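Local coordinates for protein nickel-dependent hydrogenase large subunit (Allochromatium vinosum, PDB 3MYR) that catalyses the oxidation of hydrogen at a nickel-iron centre, handing electrons to an acceptor, and probably recycles the hydrogen released by nitrogenase, at residues 535-538 with 543-546; 98-103 with 298-303; 36-41 with 373-378. All blocks are in the same frame, centred on the assembly; numbering follows the deposited sequence.

Contact 1: residues 535-538 with 543-546; sequences QLVD and IEIL
Val537 and Glu544 form the one direct hydrogen bond of this contact. The backbone N-H of Val537 donates to Glu544 OE1 at 2.8 Å. The bond is nearly straight (173°), but the N-H meets the oxygen from above the carboxylate plane, 39° out of it. Val537 CG1 also comes close to Glu544 OE1, at 3.2 Å. This methyl nearly eclipses the backbone N (chi1 -10°), a strained torsion that puts it beside the same oxygen. The other carboxylate oxygen works through water. Water 1 accepts from Asp538 N at 2.8 Å and donates to Glu544 OE2 at 2.6 Å. The carboxylate therefore serves two successive backbone N-H groups of the loop, Val537 directly and Asp538 through the water. An alanine in place of Glu544 would probably leave Val537 N without its acceptor and the bridging water without its hold on the helix.

The stem of Glu544 also packs on the loop. Its chain bends at chi2, and Glu544 CG lies 3.3 Å from Gln535 O. Leu536 CG sits 4.0 Å from Glu544 OE2. Further on, Leu536 CD2 meets Ile545 CD1, also at 4.0 Å, as the two side chains cross obliquely. Ile28 of strand 27-35 touches both of these side chains. Leu536 also has a backbone hydrogen bond with Ala26. Asp538 OD2 accepts from Lys540 N, within the connection to the helix. Trp271 lies against Glu544.

The sequence gap is only four residues, so the contact is local. An acidic side chain in the first turn of helix 543-551 reaches back to the backbone of the loop before it, beside strand 27-35 and away from the metal sites.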
ATOM      1  N   GLN B 535       0.676 -13.933  25.589  1.00 33.34           N
ATOM      2  CA  GLN B 535      -0.468 -14.522  26.326  1.00 36.83           C
ATOM      3  C   GLN B 535      -1.722 -13.782  25.853  1.00 38.22           C
ATOM      4  O   GLN B 535      -1.649 -12.583  25.499  1.00 40.35           O
ATOM      5  CB  GLN B 535      -0.267 -14.377  27.845  1.00 37.44           C
ATOM      6  CG  GLN B 535       0.874 -15.285  28.423  1.00 43.29           C
ATOM      7  CD  GLN B 535       2.349 -14.772  28.127  1.00 55.87           C
ATOM      8  OE1 GLN B 535       3.310 -15.578  28.023  1.00 58.49           O
ATOM      9  NE2 GLN B 535       2.518 -13.441  27.999  1.00 57.70           N
ATOM     10  N   LEU B 536      -2.823 -14.506  25.654  1.00 37.67           N
ATOM     11  CA  LEU B 536      -4.106 -13.857  25.313  1.00 36.94           C
ATOM     12  C   LEU B 536      -5.015 -13.835  26.547  1.00 37.51           C
ATOM     13  O   LEU B 536      -5.300 -14.903  27.118  1.00 37.14           O
ATOM     14  CB  LEU B 536      -4.813 -14.655  24.219  1.00 37.66           C
ATOM     15  CG  LEU B 536      -4.511 -14.323  22.750  1.00 41.02           C
ATOM     16  CD1 LEU B 536      -3.052 -13.980  22.630  1.00 43.20           C
ATOM     17  CD2 LEU B 536      -4.881 -15.522  21.861  1.00 39.64           C
ATOM     18  N   VAL B 537      -5.484 -12.664  26.970  1.00 36.66           N
ATOM     19  CA  VAL B 537      -6.520 -12.699  27.976  1.00 37.20           C
ATOM     20  C   VAL B 537      -7.852 -13.325  27.523  1.00 37.30           C
ATOM     21  O   VAL B 537      -8.514 -14.023  28.318  1.00 34.53           O
ATOM     22  CB  VAL B 537      -6.688 -11.443  28.893  1.00 39.75           C
ATOM     23  CG1 VAL B 537      -5.597 -10.403  28.793  1.00 36.69           C
ATOM     24  CG2 VAL B 537      -8.116 -10.914  28.936  1.00 38.47           C
ATOM     25  N   ASP B 538      -8.184 -13.151  26.248  1.00 34.16           N
ATOM     26  CA  ASP B 538      -9.478 -13.582  25.735  1.00 35.73           C
ATOM     27  C   ASP B 538      -9.409 -13.866  24.222  1.00 35.34           C
ATOM     28  O   ASP B 538      -9.235 -12.953  23.408  1.00 35.15           O
ATOM     29  CB  ASP B 538     -10.498 -12.502  26.054  1.00 36.16           C
ATOM     30  CG  ASP B 538     -11.903 -12.791  25.499  1.00 41.33           C
ATOM     31  OD1 ASP B 538     -12.792 -11.922  25.701  1.00 42.03           O
ATOM     32  OD2 ASP B 538     -12.107 -13.811  24.802  1.00 44.22           O
ATOM     33  N   ILE B 543      -6.641  -8.869  21.031  1.00 26.91           N
ATOM     34  CA  ILE B 543      -5.910  -7.649  20.857  1.00 25.17           C
ATOM     35  C   ILE B 543      -4.379  -7.859  20.941  1.00 25.74           C
ATOM     36  O   ILE B 543      -3.637  -7.155  20.302  1.00 24.80           O
ATOM     37  CB  ILE B 543      -6.408  -6.649  21.867  1.00 27.08           C
ATOM     38  CG1 ILE B 543      -5.914  -5.230  21.565  1.00 26.27           C
ATOM     39  CG2 ILE B 543      -6.043  -7.093  23.261  1.00 25.24           C
ATOM     40  CD1 ILE B 543      -6.776  -4.135  22.274  1.00 28.49           C
ATOM     41  N   GLU B 544      -3.911  -8.894  21.644  1.00 25.06           N
ATOM     42  CA  GLU B 544      -2.472  -9.052  21.770  1.00 25.34           C
ATOM     43  C   GLU B 544      -1.877  -9.551  20.475  1.00 25.28           C
ATOM     44  O   GLU B 544      -0.751  -9.238  20.149  1.00 25.07           O
ATOM     45  CB  GLU B 544      -2.110 -10.036  22.886  1.00 25.54           C
ATOM     46  CG  GLU B 544      -2.639  -9.646  24.323  1.00 25.26           C
ATOM     47  CD  GLU B 544      -4.034 -10.205  24.660  1.00 29.52           C
ATOM     48  OE1 GLU B 544      -4.350 -10.347  25.864  1.00 31.04           O
ATOM     49  OE2 GLU B 544      -4.851 -10.489  23.752  1.00 28.63           O
ATOM     50  N   ILE B 545      -2.618 -10.362  19.738  1.00 24.56           N
ATOM     51  CA  ILE B 545      -2.158 -10.806  18.430  1.00 23.21           C
ATOM     52  C   ILE B 545      -2.072  -9.591  17.482  1.00 23.84           C
ATOM     53  O   ILE B 545      -1.048  -9.381  16.808  1.00 24.18           O
ATOM     54  CB  ILE B 545      -3.088 -11.907  17.886  1.00 23.24           C
ATOM     55  CG1 ILE B 545      -2.754 -13.229  18.580  1.00 24.97           C
ATOM     56  CG2 ILE B 545      -2.923 -12.051  16.334  1.00 21.18           C
ATOM     57  CD1 ILE B 545      -3.747 -14.426  18.179  1.00 25.97           C
ATOM     58  N   LEU B 546      -3.126  -8.772  17.486  1.00 23.26           N
ATOM     59  CA  LEU B 546      -3.218  -7.654  16.588  1.00 23.40           C
ATOM     60  C   LEU B 546      -2.075  -6.683  16.863  1.00 23.58           C
ATOM     61  O   LEU B 546      -1.503  -6.156  15.948  1.00 22.38           O
ATOM     62  CB  LEU B 546      -4.577  -6.944  16.744  1.00 23.15           C
ATOM     63  CG  LEU B 546      -5.828  -7.791  16.404  1.00 27.59           C
ATOM     64  CD1 LEU B 546      -7.088  -6.919  16.547  1.00 29.42           C
ATOM     65  CD2 LEU B 546      -5.764  -8.372  15.025  1.00 25.76           C
TER
HETATM   66  O   HOH W   1      -7.267 -11.045  24.654  1.00 17.40           O

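Contact 2: residues 98-103 with 298-303; sequences AQYIHD and FLFPRG
Tyr100 OH is hydrogen-bonded to the backbone O of Glu484, and it lies 3.6 Å from Phe300 CE2. The ring follows the hydroxyl: Tyr100 CZ is 3.9 Å from the same Phe300 CE2. The two side chains approach from opposite directions. Their planes are inclined by 31° and the ring centroids are 5.9 Å apart, so the pair is oblique. Phe300 CG stands beside its backbone N (chi1 -68°), which sends the ring toward helix 86-112.

Phe300 belongs to a classic beta bulge. Leu299 and Phe300 both face Asp286 on the neighbouring antiparallel strand 281-288. Arg393 of helix 390-399 makes a cation-pi contact with the Phe300 ring and also touches Tyr100. Glu436 of helix 426-456 touches both side chains.

One helical turn on from Gln99, Asp103 receives a bond from Gln99 NE2 to its OD2 at 3.0 Å, bent to 137°. The N-H comes on the anti side, tilted out of the carboxylate plane. Asp103 OD1 forms a salt bridge with Arg487, a residue of the nickel-iron pocket. The side chain of Tyr100 is about 7 Å from the bound Ni-Fe oxidized active center (NFV).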
ATOM      1  N   ALA B  98       8.563  10.925   0.320  1.00 17.04           N
ATOM      2  CA  ALA B  98       7.135  11.343   0.501  1.00 18.19           C
ATOM      3  C   ALA B  98       6.291  10.109   0.750  1.00 19.07           C
ATOM      4  O   ALA B  98       5.304  10.168   1.529  1.00 19.42           O
ATOM      5  CB  ALA B  98       6.573  12.085  -0.734  1.00 15.26           C
ATOM      6  N   GLN B  99       6.621   8.995   0.077  1.00 18.60           N
ATOM      7  CA  GLN B  99       5.784   7.776   0.249  1.00 16.12           C
ATOM      8  C   GLN B  99       5.956   7.176   1.681  1.00 18.02           C
ATOM      9  O   GLN B  99       4.993   6.697   2.311  1.00 17.07           O
ATOM     10  CB  GLN B  99       6.182   6.715  -0.812  1.00 16.25           C
ATOM     11  CG  GLN B  99       5.536   5.335  -0.558  1.00 17.11           C
ATOM     12  CD  GLN B  99       3.981   5.413  -0.569  1.00 22.36           C
ATOM     13  OE1 GLN B  99       3.419   6.220  -1.280  1.00 20.86           O
ATOM     14  NE2 GLN B  99       3.302   4.562   0.233  1.00 18.93           N
ATOM     15  N   TYR B 100       7.214   7.061   2.149  1.00 16.37           N
ATOM     16  CA  TYR B 100       7.469   6.625   3.495  1.00 18.89           C
ATOM     17  C   TYR B 100       6.669   7.424   4.513  1.00 19.48           C
ATOM     18  O   TYR B 100       6.073   6.858   5.443  1.00 21.96           O
ATOM     19  CB  TYR B 100       8.952   6.860   3.878  1.00 17.19           C
ATOM     20  CG  TYR B 100       9.785   5.645   3.665  1.00 18.47           C
ATOM     21  CD1 TYR B 100      10.229   5.289   2.369  1.00 18.65           C
ATOM     22  CD2 TYR B 100      10.244   4.919   4.740  1.00 19.31           C
ATOM     23  CE1 TYR B 100      11.108   4.211   2.156  1.00 25.42           C
ATOM     24  CE2 TYR B 100      11.120   3.845   4.536  1.00 21.25           C
ATOM     25  CZ  TYR B 100      11.589   3.512   3.270  1.00 24.12           C
ATOM     26  OH  TYR B 100      12.511   2.425   3.133  1.00 23.65           O
ATOM     27  N   ILE B 101       6.757   8.739   4.409  1.00 19.04           N
ATOM     28  CA  ILE B 101       6.166   9.604   5.454  1.00 18.74           C
ATOM     29  C   ILE B 101       4.641   9.449   5.440  1.00 20.30           C
ATOM     30  O   ILE B 101       4.035   9.232   6.457  1.00 19.93           O
ATOM     31  CB  ILE B 101       6.610  11.006   5.210  1.00 16.49           C
ATOM     32  CG1 ILE B 101       8.133  11.012   5.562  1.00 23.73           C
ATOM     33  CG2 ILE B 101       5.918  11.985   6.177  1.00 20.03           C
ATOM     34  CD1 ILE B 101       8.811  12.109   4.773  1.00 23.62           C
ATOM     35  N   HIS B 102       4.033   9.502   4.252  1.00 18.19           N
ATOM     36  CA  HIS B 102       2.606   9.329   4.113  1.00 19.02           C
ATOM     37  C   HIS B 102       2.223   7.983   4.715  1.00 19.12           C
ATOM     38  O   HIS B 102       1.291   7.868   5.468  1.00 20.60           O
ATOM     39  CB  HIS B 102       2.234   9.362   2.597  1.00 16.80           C
ATOM     40  CG  HIS B 102       0.776   9.178   2.342  1.00 17.69           C
ATOM     41  ND1 HIS B 102       0.192   7.930   2.204  1.00 20.55           N
ATOM     42  CD2 HIS B 102      -0.233  10.083   2.252  1.00 20.16           C
ATOM     43  CE1 HIS B 102      -1.104   8.092   1.976  1.00 21.27           C
ATOM     44  NE2 HIS B 102      -1.393   9.384   2.048  1.00 20.79           N
ATOM     45  N   ASP B 103       2.923   6.931   4.303  1.00 19.57           N
ATOM     46  CA  ASP B 103       2.548   5.561   4.601  1.00 19.13           C
ATOM     47  C   ASP B 103       2.750   5.246   6.135  1.00 19.17           C
ATOM     48  O   ASP B 103       1.863   4.717   6.776  1.00 20.10           O
ATOM     49  CB  ASP B 103       3.473   4.688   3.735  1.00 21.21           C
ATOM     50  CG  ASP B 103       3.044   3.261   3.633  1.00 22.37           C
ATOM     51  OD1 ASP B 103       2.368   2.732   4.579  1.00 27.97           O
ATOM     52  OD2 ASP B 103       3.392   2.642   2.570  1.00 22.94           O
ATOM     53  N   PHE B 298      24.380   5.184  -0.134  1.00 33.52           N
ATOM     54  CA  PHE B 298      22.991   5.010   0.306  1.00 31.50           C
ATOM     55  C   PHE B 298      22.759   5.727   1.648  1.00 30.94           C
ATOM     56  O   PHE B 298      23.577   5.673   2.552  1.00 30.89           O
ATOM     57  CB  PHE B 298      22.670   3.518   0.462  1.00 28.75           C
ATOM     58  CG  PHE B 298      22.334   2.790  -0.834  1.00 29.61           C
ATOM     59  CD1 PHE B 298      22.100   1.398  -0.808  1.00 29.01           C
ATOM     60  CD2 PHE B 298      22.214   3.467  -2.049  1.00 29.04           C
ATOM     61  CE1 PHE B 298      21.725   0.687  -1.964  1.00 30.90           C
ATOM     62  CE2 PHE B 298      21.880   2.786  -3.231  1.00 31.06           C
ATOM     63  CZ  PHE B 298      21.631   1.367  -3.185  1.00 33.83           C
ATOM     64  N   LEU B 299      21.608   6.347   1.817  1.00 28.94           N
ATOM     65  CA  LEU B 299      21.165   6.707   3.163  1.00 28.44           C
ATOM     66  C   LEU B 299      20.870   5.439   4.041  1.00 27.84           C
ATOM     67  O   LEU B 299      21.343   5.327   5.166  1.00 29.69           O
ATOM     68  CB  LEU B 299      19.932   7.615   3.070  1.00 30.14           C
ATOM     69  CG  LEU B 299      19.293   7.969   4.420  1.00 33.99           C
ATOM     70  CD1 LEU B 299      20.372   8.696   5.251  1.00 35.99           C
ATOM     71  CD2 LEU B 299      18.184   8.912   4.137  1.00 31.80           C
ATOM     72  N   PHE B 300      20.164   4.467   3.510  1.00 22.79           N
ATOM     73  CA  PHE B 300      19.962   3.218   4.229  1.00 24.54           C
ATOM     74  C   PHE B 300      20.962   2.204   3.699  1.00 25.81           C
ATOM     75  O   PHE B 300      20.926   1.882   2.520  1.00 26.19           O
ATOM     76  CB  PHE B 300      18.550   2.683   3.950  1.00 24.88           C
ATOM     77  CG  PHE B 300      17.438   3.524   4.546  1.00 23.04           C
ATOM     78  CD1 PHE B 300      17.417   3.803   5.898  1.00 29.85           C
ATOM     79  CD2 PHE B 300      16.313   3.816   3.802  1.00 27.16           C
ATOM     80  CE1 PHE B 300      16.351   4.527   6.456  1.00 25.95           C
ATOM     81  CE2 PHE B 300      15.233   4.503   4.357  1.00 27.41           C
ATOM     82  CZ  PHE B 300      15.239   4.854   5.674  1.00 29.37           C
ATOM     83  N   PRO B 301      21.834   1.654   4.574  1.00 27.19           N
ATOM     84  CA  PRO B 301      22.882   0.788   4.065  1.00 29.31           C
ATOM     85  C   PRO B 301      22.366  -0.606   3.754  1.00 29.86           C
ATOM     86  O   PRO B 301      21.363  -1.041   4.349  1.00 29.09           O
ATOM     87  CB  PRO B 301      23.902   0.749   5.225  1.00 30.04           C
ATOM     88  CG  PRO B 301      23.015   0.973   6.441  1.00 30.82           C
ATOM     89  CD  PRO B 301      21.980   1.946   6.002  1.00 28.21           C
ATOM     90  N   ARG B 302      23.080  -1.290   2.847  1.00 29.69           N
ATOM     91  CA  ARG B 302      22.849  -2.697   2.536  1.00 28.94           C
ATOM     92  C   ARG B 302      23.554  -3.559   3.569  1.00 30.04           C
ATOM     93  O   ARG B 302      24.706  -3.307   3.911  1.00 30.71           O
ATOM     94  CB  ARG B 302      23.428  -3.008   1.154  1.00 26.18           C
ATOM     95  CG  ARG B 302      23.255  -4.477   0.722  1.00 29.71           C
ATOM     96  CD  ARG B 302      23.538  -4.703  -0.792  1.00 25.28           C
ATOM     97  NE  ARG B 302      22.592  -3.876  -1.517  1.00 29.92           N
ATOM     98  CZ  ARG B 302      22.642  -3.587  -2.817  1.00 30.89           C
ATOM     99  NH1 ARG B 302      21.770  -2.701  -3.352  1.00 28.34           N
ATOM    100  NH2 ARG B 302      23.587  -4.130  -3.544  1.00 27.63           N
ATOM    101  N   GLY B 303      22.906  -4.631   4.009  1.00 29.04           N
ATOM    102  CA  GLY B 303      23.577  -5.617   4.860  1.00 27.27           C
ATOM    103  C   GLY B 303      22.577  -6.470   5.633  1.00 27.58           C
ATOM    104  O   GLY B 303      21.361  -6.298   5.541  1.00 24.61           O
TER

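Contact 3: residues 36-41 with 373-378; sequences TMVRGI and YSWLKA
Thr36 and Trp375 bring two irregular loops together, with their CA atoms 6.2 Å apart. No hydrogen bond joins the two segments. Ser374 OG accepts from Leu376 N at 2.9 Å, an ST turn that folds the backbone around Trp375. In the other loop Gly40 has positive phi and takes the N-cap position of helix 41-44.

The side-chain contact rests on Val38 and Trp375. Val38 CG1 sits between its backbone N and carbonyl carbon (chi1 60°). From there it makes a CH-pi contact over the six-membered ring of the indole, 3.6 Å from the centroid and 12° off the normal. Val38 CB lies 3.6 Å from Trp375 CD2 over the same face. At the ring edge, Thr36 C approaches Trp375 CD1 at 3.9 Å. Trp332 meets the indole edge-to-face. Trp375 NE1 is hydrogen-bonded to Gly84 O of the small subunit, and Thr36 OG1 to Thr87 O of that subunit.

Arg39 and Ile41 have backbone bonds with His561, a magnesium ligand. Between the two segments the contact is apolar. Ser374 and Tyr373 bond to Gly35 and Ser34, just before Thr36. The polar ends of Thr36 and Trp375 bind the small subunit, so the contact ties into the heterodimer interface.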
ATOM      1  N   THR B  36      -4.538 -15.277   2.088  1.00 19.63           N
ATOM      2  CA  THR B  36      -5.684 -16.021   1.582  1.00 21.28           C
ATOM      3  C   THR B  36      -6.216 -15.344   0.312  1.00 21.49           C
ATOM      4  O   THR B  36      -7.384 -15.552  -0.028  1.00 23.51           O
ATOM      5  CB  THR B  36      -6.836 -16.191   2.651  1.00 20.40           C
ATOM      6  OG1 THR B  36      -7.409 -14.895   2.922  1.00 24.30           O
ATOM      7  CG2 THR B  36      -6.297 -16.763   4.035  1.00 21.06           C
ATOM      8  N   MET B  37      -5.342 -14.643  -0.444  1.00 19.57           N
ATOM      9  CA  MET B  37      -5.751 -14.136  -1.777  1.00 18.53           C
ATOM     10  C   MET B  37      -4.521 -14.138  -2.678  1.00 19.55           C
ATOM     11  O   MET B  37      -3.405 -13.760  -2.242  1.00 20.03           O
ATOM     12  CB  MET B  37      -6.398 -12.752  -1.675  1.00 15.86           C
ATOM     13  CG  MET B  37      -6.960 -12.197  -3.009  1.00 16.21           C
ATOM     14  SD  MET B  37      -5.691 -11.436  -4.097  1.00 20.40           S
ATOM     15  CE  MET B  37      -5.553  -9.738  -3.415  1.00 16.23           C
ATOM     16  N   VAL B  38      -4.703 -14.574  -3.931  1.00 19.42           N
ATOM     17  CA  VAL B  38      -3.605 -14.507  -4.894  1.00 19.04           C
ATOM     18  C   VAL B  38      -4.155 -13.925  -6.214  1.00 18.71           C
ATOM     19  O   VAL B  38      -5.379 -14.113  -6.509  1.00 16.70           O
ATOM     20  CB  VAL B  38      -3.041 -15.984  -5.136  1.00 18.65           C
ATOM     21  CG1 VAL B  38      -4.122 -16.869  -5.678  1.00 18.15           C
ATOM     22  CG2 VAL B  38      -1.769 -15.959  -6.051  1.00 17.75           C
ATOM     23  N   ARG B  39      -3.288 -13.249  -6.979  1.00 17.06           N
ATOM     24  CA  ARG B  39      -3.597 -12.755  -8.335  1.00 18.72           C
ATOM     25  C   ARG B  39      -2.680 -13.328  -9.448  1.00 20.61           C
ATOM     26  O   ARG B  39      -3.122 -13.499 -10.603  1.00 19.23           O
ATOM     27  CB  ARG B  39      -3.618 -11.215  -8.389  1.00 18.23           C
ATOM     28  CG  ARG B  39      -4.753 -10.638  -7.548  1.00 17.69           C
ATOM     29  CD  ARG B  39      -4.605  -9.165  -7.182  1.00 17.96           C
ATOM     30  NE  ARG B  39      -3.400  -8.970  -6.373  1.00 22.28           N
ATOM     31  CZ  ARG B  39      -2.767  -7.804  -6.217  1.00 19.33           C
ATOM     32  NH1 ARG B  39      -3.194  -6.711  -6.871  1.00 19.69           N
ATOM     33  NH2 ARG B  39      -1.638  -7.771  -5.493  1.00 17.83           N
ATOM     34  N   GLY B  40      -1.409 -13.569  -9.108  1.00 22.09           N
ATOM     35  CA  GLY B  40      -0.440 -14.220 -10.022  1.00 24.09           C
ATOM     36  C   GLY B  40       0.030 -13.180 -11.047  1.00 23.94           C
ATOM     37  O   GLY B  40       0.209 -13.465 -12.235  1.00 22.98           O
ATOM     38  N   ILE B  41       0.352 -12.000 -10.553  1.00 22.93           N
ATOM     39  CA  ILE B  41       0.870 -10.948 -11.395  1.00 21.45           C
ATOM     40  C   ILE B  41       2.192 -11.340 -12.105  1.00 23.90           C
ATOM     41  O   ILE B  41       2.465 -10.928 -13.249  1.00 21.82           O
ATOM     42  CB  ILE B  41       0.994  -9.643 -10.563  1.00 23.18           C
ATOM     43  CG1 ILE B  41      -0.427  -9.222 -10.153  1.00 22.44           C
ATOM     44  CG2 ILE B  41       1.777  -8.504 -11.423  1.00 19.77           C
ATOM     45  CD1 ILE B  41      -0.493  -8.104  -9.079  1.00 24.42           C
ATOM     46  N   TYR B 373      -0.095 -23.971   3.451  1.00 25.84           N
ATOM     47  CA  TYR B 373      -1.128 -23.304   4.239  1.00 24.37           C
ATOM     48  C   TYR B 373      -1.200 -21.783   3.970  1.00 25.01           C
ATOM     49  O   TYR B 373      -1.816 -21.005   4.763  1.00 25.16           O
ATOM     50  CB  TYR B 373      -0.997 -23.663   5.760  1.00 25.17           C
ATOM     51  CG  TYR B 373       0.277 -23.159   6.496  1.00 23.04           C
ATOM     52  CD1 TYR B 373       1.338 -24.024   6.789  1.00 22.19           C
ATOM     53  CD2 TYR B 373       0.382 -21.814   6.912  1.00 20.87           C
ATOM     54  CE1 TYR B 373       2.474 -23.567   7.505  1.00 19.91           C
ATOM     55  CE2 TYR B 373       1.484 -21.335   7.610  1.00 20.55           C
ATOM     56  CZ  TYR B 373       2.533 -22.237   7.888  1.00 24.82           C
ATOM     57  OH  TYR B 373       3.623 -21.774   8.524  1.00 21.49           O
ATOM     58  N   SER B 374      -0.594 -21.350   2.849  1.00 24.31           N
ATOM     59  CA  SER B 374      -0.517 -19.962   2.521  1.00 21.70           C
ATOM     60  C   SER B 374      -0.261 -19.718   1.035  1.00 22.53           C
ATOM     61  O   SER B 374       0.403 -20.512   0.373  1.00 23.77           O
ATOM     62  CB  SER B 374       0.625 -19.267   3.342  1.00 22.50           C
ATOM     63  OG  SER B 374       0.650 -17.813   3.065  1.00 22.04           O
ATOM     64  N   TRP B 375      -0.727 -18.558   0.536  1.00 21.18           N
ATOM     65  CA  TRP B 375      -0.399 -18.110  -0.793  1.00 19.87           C
ATOM     66  C   TRP B 375       0.927 -17.380  -0.786  1.00 19.03           C
ATOM     67  O   TRP B 375       1.415 -17.078  -1.863  1.00 20.13           O
ATOM     68  CB  TRP B 375      -1.482 -17.243  -1.464  1.00 18.75           C
ATOM     69  CG  TRP B 375      -2.667 -18.045  -1.948  1.00 17.96           C
ATOM     70  CD1 TRP B 375      -3.945 -17.995  -1.463  1.00 18.22           C
ATOM     71  CD2 TRP B 375      -2.684 -18.948  -3.039  1.00 20.50           C
ATOM     72  NE1 TRP B 375      -4.761 -18.861  -2.158  1.00 22.48           N
ATOM     73  CE2 TRP B 375      -3.993 -19.496  -3.110  1.00 23.92           C
ATOM     74  CE3 TRP B 375      -1.682 -19.451  -3.903  1.00 19.55           C
ATOM     75  CZ2 TRP B 375      -4.368 -20.431  -4.096  1.00 21.41           C
ATOM     76  CZ3 TRP B 375      -2.072 -20.369  -4.908  1.00 20.73           C
ATOM     77  CH2 TRP B 375      -3.385 -20.873  -4.968  1.00 20.13           C
ATOM     78  N   LEU B 376       1.538 -17.180   0.384  1.00 18.83           N
ATOM     79  CA  LEU B 376       2.907 -16.600   0.419  1.00 20.51           C
ATOM     80  C   LEU B 376       3.955 -17.662   0.213  1.00 21.34           C
ATOM     81  O   LEU B 376       3.894 -18.713   0.868  1.00 21.71           O
ATOM     82  CB  LEU B 376       3.235 -15.833   1.740  1.00 19.41           C
ATOM     83  CG  LEU B 376       2.471 -14.484   1.924  1.00 20.91           C
ATOM     84  CD1 LEU B 376       0.949 -14.747   2.245  1.00 14.68           C
ATOM     85  CD2 LEU B 376       3.142 -13.809   3.142  1.00 17.64           C
ATOM     86  N   LYS B 377       4.907 -17.414  -0.704  1.00 22.55           N
ATOM     87  CA  LYS B 377       6.182 -18.160  -0.694  1.00 22.03           C
ATOM     88  C   LYS B 377       6.964 -17.868   0.614  1.00 22.68           C
ATOM     89  O   LYS B 377       6.660 -16.887   1.318  1.00 21.40           O
ATOM     90  CB  LYS B 377       7.024 -17.793  -1.907  1.00 22.35           C
ATOM     91  CG  LYS B 377       6.393 -18.217  -3.244  1.00 21.91           C
ATOM     92  CD  LYS B 377       7.274 -17.779  -4.390  1.00 21.45           C
ATOM     93  CE  LYS B 377       6.610 -18.174  -5.717  1.00 20.99           C
ATOM     94  NZ  LYS B 377       7.378 -17.614  -6.913  1.00 22.53           N
ATOM     95  N   ALA B 378       7.955 -18.726   0.930  1.00 22.63           N
ATOM     96  CA  ALA B 378       8.808 -18.548   2.107  1.00 22.69           C
ATOM     97  C   ALA B 378      10.250 -18.144   1.760  1.00 22.38           C
ATOM     98  O   ALA B 378      11.057 -19.012   1.437  1.00 24.36           O
ATOM     99  CB  ALA B 378       8.786 -19.816   2.976  1.00 22.76           C
TER

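Overall arrangement
All three contacts are largely buried, but at different depths. Contact 2 is deepest, its centre about 10 Å from the chain centre. Contact 3 lies at about 18 Å and contact 1 at about 23 Å, where Val537 is exposed. The three do not touch. Strand 27-35 links two of them: it packs on contact 1 and runs into the loop of contact 3. Contact 1 is local and mainly polar, with a carboxylate and a water. Contact 2 pairs two aromatic rings, and contact 3 sets a valine over an indole face; both are long-range in sequence. Contact 2 neighbours the nickel-iron centre; contact 3 lies near the magnesium site and has most of the small-subunit partners.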